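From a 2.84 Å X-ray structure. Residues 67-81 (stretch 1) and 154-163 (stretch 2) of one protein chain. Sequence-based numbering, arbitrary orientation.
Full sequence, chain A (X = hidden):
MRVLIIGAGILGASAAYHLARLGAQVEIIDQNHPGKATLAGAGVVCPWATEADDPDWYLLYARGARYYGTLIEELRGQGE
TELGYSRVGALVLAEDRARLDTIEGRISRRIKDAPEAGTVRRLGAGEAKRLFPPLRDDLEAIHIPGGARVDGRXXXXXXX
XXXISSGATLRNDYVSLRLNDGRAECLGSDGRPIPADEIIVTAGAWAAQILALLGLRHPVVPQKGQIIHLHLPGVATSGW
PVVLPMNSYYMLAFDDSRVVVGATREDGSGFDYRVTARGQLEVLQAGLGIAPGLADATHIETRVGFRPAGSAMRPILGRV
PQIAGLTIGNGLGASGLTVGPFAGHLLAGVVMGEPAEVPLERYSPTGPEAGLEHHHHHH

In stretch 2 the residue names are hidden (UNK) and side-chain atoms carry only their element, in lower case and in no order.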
# COMPACT_ATOMS: atom_id res chain seq x y z
N TYR A 67 -25.66 5.68 24.88
CA TYR A 67 -24.44 5.74 25.69
C TYR A 67 -23.35 6.55 25.01
O TYR A 67 -22.40 6.98 25.69
CB TYR A 67 -23.94 4.32 25.98
CG TYR A 67 -22.73 4.29 26.88
CD1 TYR A 67 -22.69 5.03 28.05
CD2 TYR A 67 -21.63 3.50 26.57
CE1 TYR A 67 -21.58 5.01 28.88
CE2 TYR A 67 -20.51 3.47 27.39
CZ TYR A 67 -20.50 4.23 28.55
OH TYR A 67 -19.40 4.20 29.37
N TYR A 68 -23.45 6.77 23.70
CA TYR A 68 -22.41 7.53 23.00
C TYR A 68 -22.28 8.94 23.55
O TYR A 68 -21.17 9.49 23.60
CB TYR A 68 -22.70 7.56 21.51
CG TYR A 68 -21.90 6.56 20.71
CD1 TYR A 68 -22.28 5.23 20.64
CD2 TYR A 68 -20.75 6.94 20.04
CE1 TYR A 68 -21.55 4.31 19.92
CE2 TYR A 68 -20.00 6.03 19.32
CZ TYR A 68 -20.41 4.71 19.26
OH TYR A 68 -19.67 3.81 18.54
N GLY A 69 -23.39 9.56 23.96
CA GLY A 69 -23.31 10.89 24.54
C GLY A 69 -22.34 10.95 25.71
O GLY A 69 -21.48 11.84 25.77
N THR A 70 -22.47 10.01 26.64
CA THR A 70 -21.57 9.97 27.79
C THR A 70 -20.13 9.70 27.36
O THR A 70 -19.19 10.32 27.88
CB THR A 70 -22.02 8.90 28.78
OG1 THR A 70 -23.41 9.09 29.09
CG2 THR A 70 -21.20 8.95 30.06
N LEU A 71 -19.95 8.79 26.42
CA LEU A 71 -18.61 8.32 26.08
C LEU A 71 -17.79 9.42 25.42
O LEU A 71 -16.61 9.60 25.74
CB LEU A 71 -18.72 7.10 25.16
CG LEU A 71 -17.45 6.30 24.87
CD1 LEU A 71 -16.81 5.82 26.16
CD2 LEU A 71 -17.80 5.14 23.97
N ILE A 72 -18.39 10.17 24.49
CA ILE A 72 -17.65 11.19 23.75
C ILE A 72 -17.06 12.21 24.71
O ILE A 72 -15.89 12.60 24.60
CB ILE A 72 -18.55 11.85 22.70
CG1 ILE A 72 -19.00 10.83 21.64
CG2 ILE A 72 -17.84 13.02 22.05
CD1 ILE A 72 -17.87 10.24 20.82
N GLU A 73 -17.86 12.68 25.67
CA GLU A 73 -17.36 13.65 26.63
C GLU A 73 -16.36 13.01 27.58
O GLU A 73 -15.32 13.61 27.90
CB GLU A 73 -18.52 14.27 27.41
CG GLU A 73 -19.49 15.06 26.55
CD GLU A 73 -18.87 16.30 25.95
OE1 GLU A 73 -17.84 16.78 26.49
OE2 GLU A 73 -19.40 16.81 24.93
N GLU A 74 -16.65 11.80 28.06
CA GLU A 74 -15.72 11.10 28.93
C GLU A 74 -14.35 10.99 28.29
O GLU A 74 -13.32 11.25 28.94
CB GLU A 74 -16.27 9.71 29.27
CG GLU A 74 -16.06 9.29 30.72
CD GLU A 74 -16.81 8.02 31.07
OE1 GLU A 74 -17.87 7.76 30.45
OE2 GLU A 74 -16.35 7.28 31.97
N LEU A 75 -14.30 10.63 27.01
CA LEU A 75 -13.03 10.56 26.30
C LEU A 75 -12.48 11.95 26.01
O LEU A 75 -11.26 12.17 26.07
CB LEU A 75 -13.19 9.77 25.00
CG LEU A 75 -13.42 8.26 25.15
CD1 LEU A 75 -13.90 7.67 23.84
CD2 LEU A 75 -12.15 7.57 25.61
N ARG A 76 -13.36 12.90 25.69
CA ARG A 76 -12.91 14.26 25.41
C ARG A 76 -12.13 14.83 26.59
O ARG A 76 -11.05 15.40 26.42
CB ARG A 76 -14.11 15.15 25.09
CG ARG A 76 -13.77 16.62 24.83
CD ARG A 76 -14.91 17.55 25.22
NE ARG A 76 -14.44 18.91 25.48
CZ ARG A 76 -13.89 19.32 26.62
NH1 ARG A 76 -13.74 18.47 27.63
NH2 ARG A 76 -13.50 20.58 26.75
N GLY A 77 -12.66 14.67 27.80
CA GLY A 77 -12.02 15.21 28.99
C GLY A 77 -10.77 14.46 29.39
O GLY A 77 -10.21 14.72 30.46
N GLN A 78 -10.32 13.52 28.56
CA GLN A 78 -9.13 12.72 28.83
C GLN A 78 -8.07 12.89 27.75
O GLN A 78 -7.14 12.08 27.68
CB GLN A 78 -9.51 11.25 28.98
CG GLN A 78 -8.66 10.49 29.99
CD GLN A 78 -9.06 10.78 31.42
OE1 GLN A 78 -10.16 11.25 31.69
NE2 GLN A 78 -8.16 10.50 32.35
N GLY A 79 -8.19 13.92 26.92
CA GLY A 79 -7.23 14.16 25.86
C GLY A 79 -7.57 13.51 24.53
O GLY A 79 -6.85 13.74 23.55
N GLU A 80 -8.62 12.70 24.47
CA GLU A 80 -9.02 12.01 23.25
C GLU A 80 -10.16 12.80 22.62
O GLU A 80 -11.34 12.56 22.90
CB GLU A 80 -9.43 10.57 23.55
CG GLU A 80 -8.39 9.77 24.32
CD GLU A 80 -7.05 9.68 23.60
OE1 GLU A 80 -6.00 9.71 24.28
OE2 GLU A 80 -7.05 9.59 22.35
N THR A 81 -9.81 13.75 21.76
CA THR A 81 -10.78 14.65 21.14
C THR A 81 -10.97 14.39 19.65
O THR A 81 -11.81 15.05 19.03
CB THR A 81 -10.36 16.11 21.36
OG1 THR A 81 -9.07 16.33 20.79
CG2 THR A 81 -10.32 16.43 22.85
N UNK A 154 -10.71 4.75 15.42
CA UNK A 154 -10.24 5.79 16.32
C UNK A 154 -10.91 5.71 17.68
O UNK A 154 -10.30 6.05 18.70
c UNK A 154 -9.64 7.49 14.47
c UNK A 154 -10.48 7.17 15.70
c UNK A 154 -10.07 8.81 13.86
c UNK A 154 -8.16 7.51 14.83
N UNK A 155 -12.17 5.26 17.73
CA UNK A 155 -12.85 5.12 19.01
C UNK A 155 -12.21 4.02 19.85
O UNK A 155 -11.80 4.26 21.00
c UNK A 155 -15.08 5.89 20.93
c UNK A 155 -14.33 4.83 18.78
c UNK A 155 -16.62 4.37 19.68
c UNK A 155 -15.17 4.66 20.04
N UNK A 156 -12.11 2.81 19.30
CA UNK A 156 -11.51 1.71 20.04
C UNK A 156 -10.06 2.02 20.42
O UNK A 156 -9.59 1.59 21.48
c UNK A 156 -11.58 0.43 19.23
N UNK A 157 -9.35 2.76 19.57
CA UNK A 157 -7.97 3.13 19.89
C UNK A 157 -7.93 4.05 21.11
O UNK A 157 -7.13 3.85 22.03
c UNK A 157 -7.32 3.81 18.69
N UNK A 158 -8.79 5.08 21.13
CA UNK A 158 -8.77 6.03 22.24
C UNK A 158 -9.12 5.35 23.55
O UNK A 158 -8.51 5.64 24.59
c UNK A 158 -9.74 7.17 21.95
o UNK A 158 -9.33 7.89 20.80
N UNK A 159 -10.10 4.44 23.54
CA UNK A 159 -10.44 3.70 24.75
C UNK A 159 -9.23 2.96 25.30
O UNK A 159 -8.93 3.03 26.49
c UNK A 159 -15.47 2.99 23.26
s UNK A 159 -14.31 2.31 24.43
c UNK A 159 -11.59 2.74 24.46
c UNK A 159 -12.92 3.41 24.18
N UNK A 160 -8.53 2.23 24.43
CA UNK A 160 -7.31 1.55 24.86
C UNK A 160 -6.31 2.54 25.44
O UNK A 160 -5.71 2.28 26.49
c UNK A 160 -6.69 0.80 23.68
c UNK A 160 -6.85 -1.00 21.94
c UNK A 160 -7.40 -0.49 23.27
c UNK A 160 -7.25 -1.55 24.35
N UNK A 161 -6.12 3.68 24.78
CA UNK A 161 -5.18 4.68 25.28
C UNK A 161 -5.55 5.11 26.70
O UNK A 161 -4.68 5.21 27.57
n UNK A 161 -5.80 6.56 19.17
c UNK A 161 -5.53 7.01 20.39
c UNK A 161 -4.02 5.80 23.31
n UNK A 161 -6.36 7.88 20.97
n UNK A 161 -4.43 6.58 21.01
c UNK A 161 -5.14 5.88 24.34
c UNK A 161 -4.02 6.98 22.36
N UNK A 162 -6.83 5.38 26.94
CA UNK A 162 -7.26 5.75 28.29
C UNK A 162 -7.07 4.59 29.25
O UNK A 162 -6.73 4.78 30.42
c UNK A 162 -8.72 6.24 28.27
c UNK A 162 -8.86 7.49 27.42
c UNK A 162 -9.21 6.49 29.69
N UNK A 163 -7.29 3.36 28.77
CA UNK A 163 -7.14 2.20 29.64
C UNK A 163 -5.69 2.01 30.06
O UNK A 163 -5.40 1.77 31.23
c UNK A 163 -7.66 0.95 28.93

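Position 154 opens the visible part of a helix that begins earlier in the chain. Its side chain has four carbons, forked at the second, and is out of reach of stretch 1. The fork after a single methylene identifies Leu-154.

Position 155 carries the same four carbons with the same fork, but here CA-to-CB points toward the first helix. One terminal carbon lies 3.6 Å from Leu-75 CD1 and 4.1 Å from Leu-71 CD2; the other lies 3.3 Å from Tyr-68 OH. This is Leu-155, with chi1 t and chi2 p; its CD1 meets the two leucines, while its CD2 reaches the tyrosine, 3.8 Å from Tyr-68 CE2.

Positions 156 and 157 each have one side-chain carbon and touch nothing on stretch 1; the first points away and the second sideways. They are Ala-156 and Ala-157.

At position 158 one carbon is followed by one oxygen, which makes a short, unbranched hydroxyl side chain directed toward stretch 1. The oxygen lies 3.2 Å from Glu-80 OE2, and the carbon is 4.4 Å from Leu-75 CD2. The residue is Ser-158.

Position 159 has two carbons, a sulfur and a final carbon in an unbranched chain. Although CA-to-CB points sideways, the end comes nearer, and the carbon beyond the sulfur lies 3.2 Å from Leu-71 CD2. A thioether of this length is Met-159; its CG also lies 4.4 Å from Leu-75 CD1.

Position 160 again shows four carbons forked at the second, out of reach of stretch 1: Leu-160.

Position 161 has three carbons, a nitrogen, and then a carbon bearing two more nitrogens, the planar pattern of a guanidinium. One terminal nitrogen approaches Glu-80 OE2, which lies at the edge of the group, near its plane. The residue is Arg-161. Its NH1 forms a salt bridge with Glu-80 OE2, but the modelled separation of 2.3 Å is too short to be taken literally. The same NH1 donates to Ser-158 OG at 3.0 Å, subject to the same uncertainty in placement, while NE and NH2 are satisfied elsewhere in the structure.

Position 162 has three carbons, one carrying the other two. A terminal carbon lies 3.8 Å from Leu-75 CD2, 3.9 Å from Glu-80 CG and 4.0 Å from Gln-78 CG. Branching at the first carbon gives Val-162, and the carbon measured here is CG2.

Position 163 has a single carbon, out of reach: Ala-163.

The helices cross at 53°, their axes 11.0 Å apart at closest approach, and Leu-75 fits as a knob among Leu-155, Ser-158, Met-159 and Val-162. After the first helix ends, the loop brings Glu-80 close to Ser-158, with a CA-to-CA distance of 6.1 Å. Apolar packing thus joins the helices, while the loop supplies an acidic side chain whose CG packs on Val-162 and whose carboxylate pairs with Arg-161.

Stretch 2 (154-163) LLAASMLRVA
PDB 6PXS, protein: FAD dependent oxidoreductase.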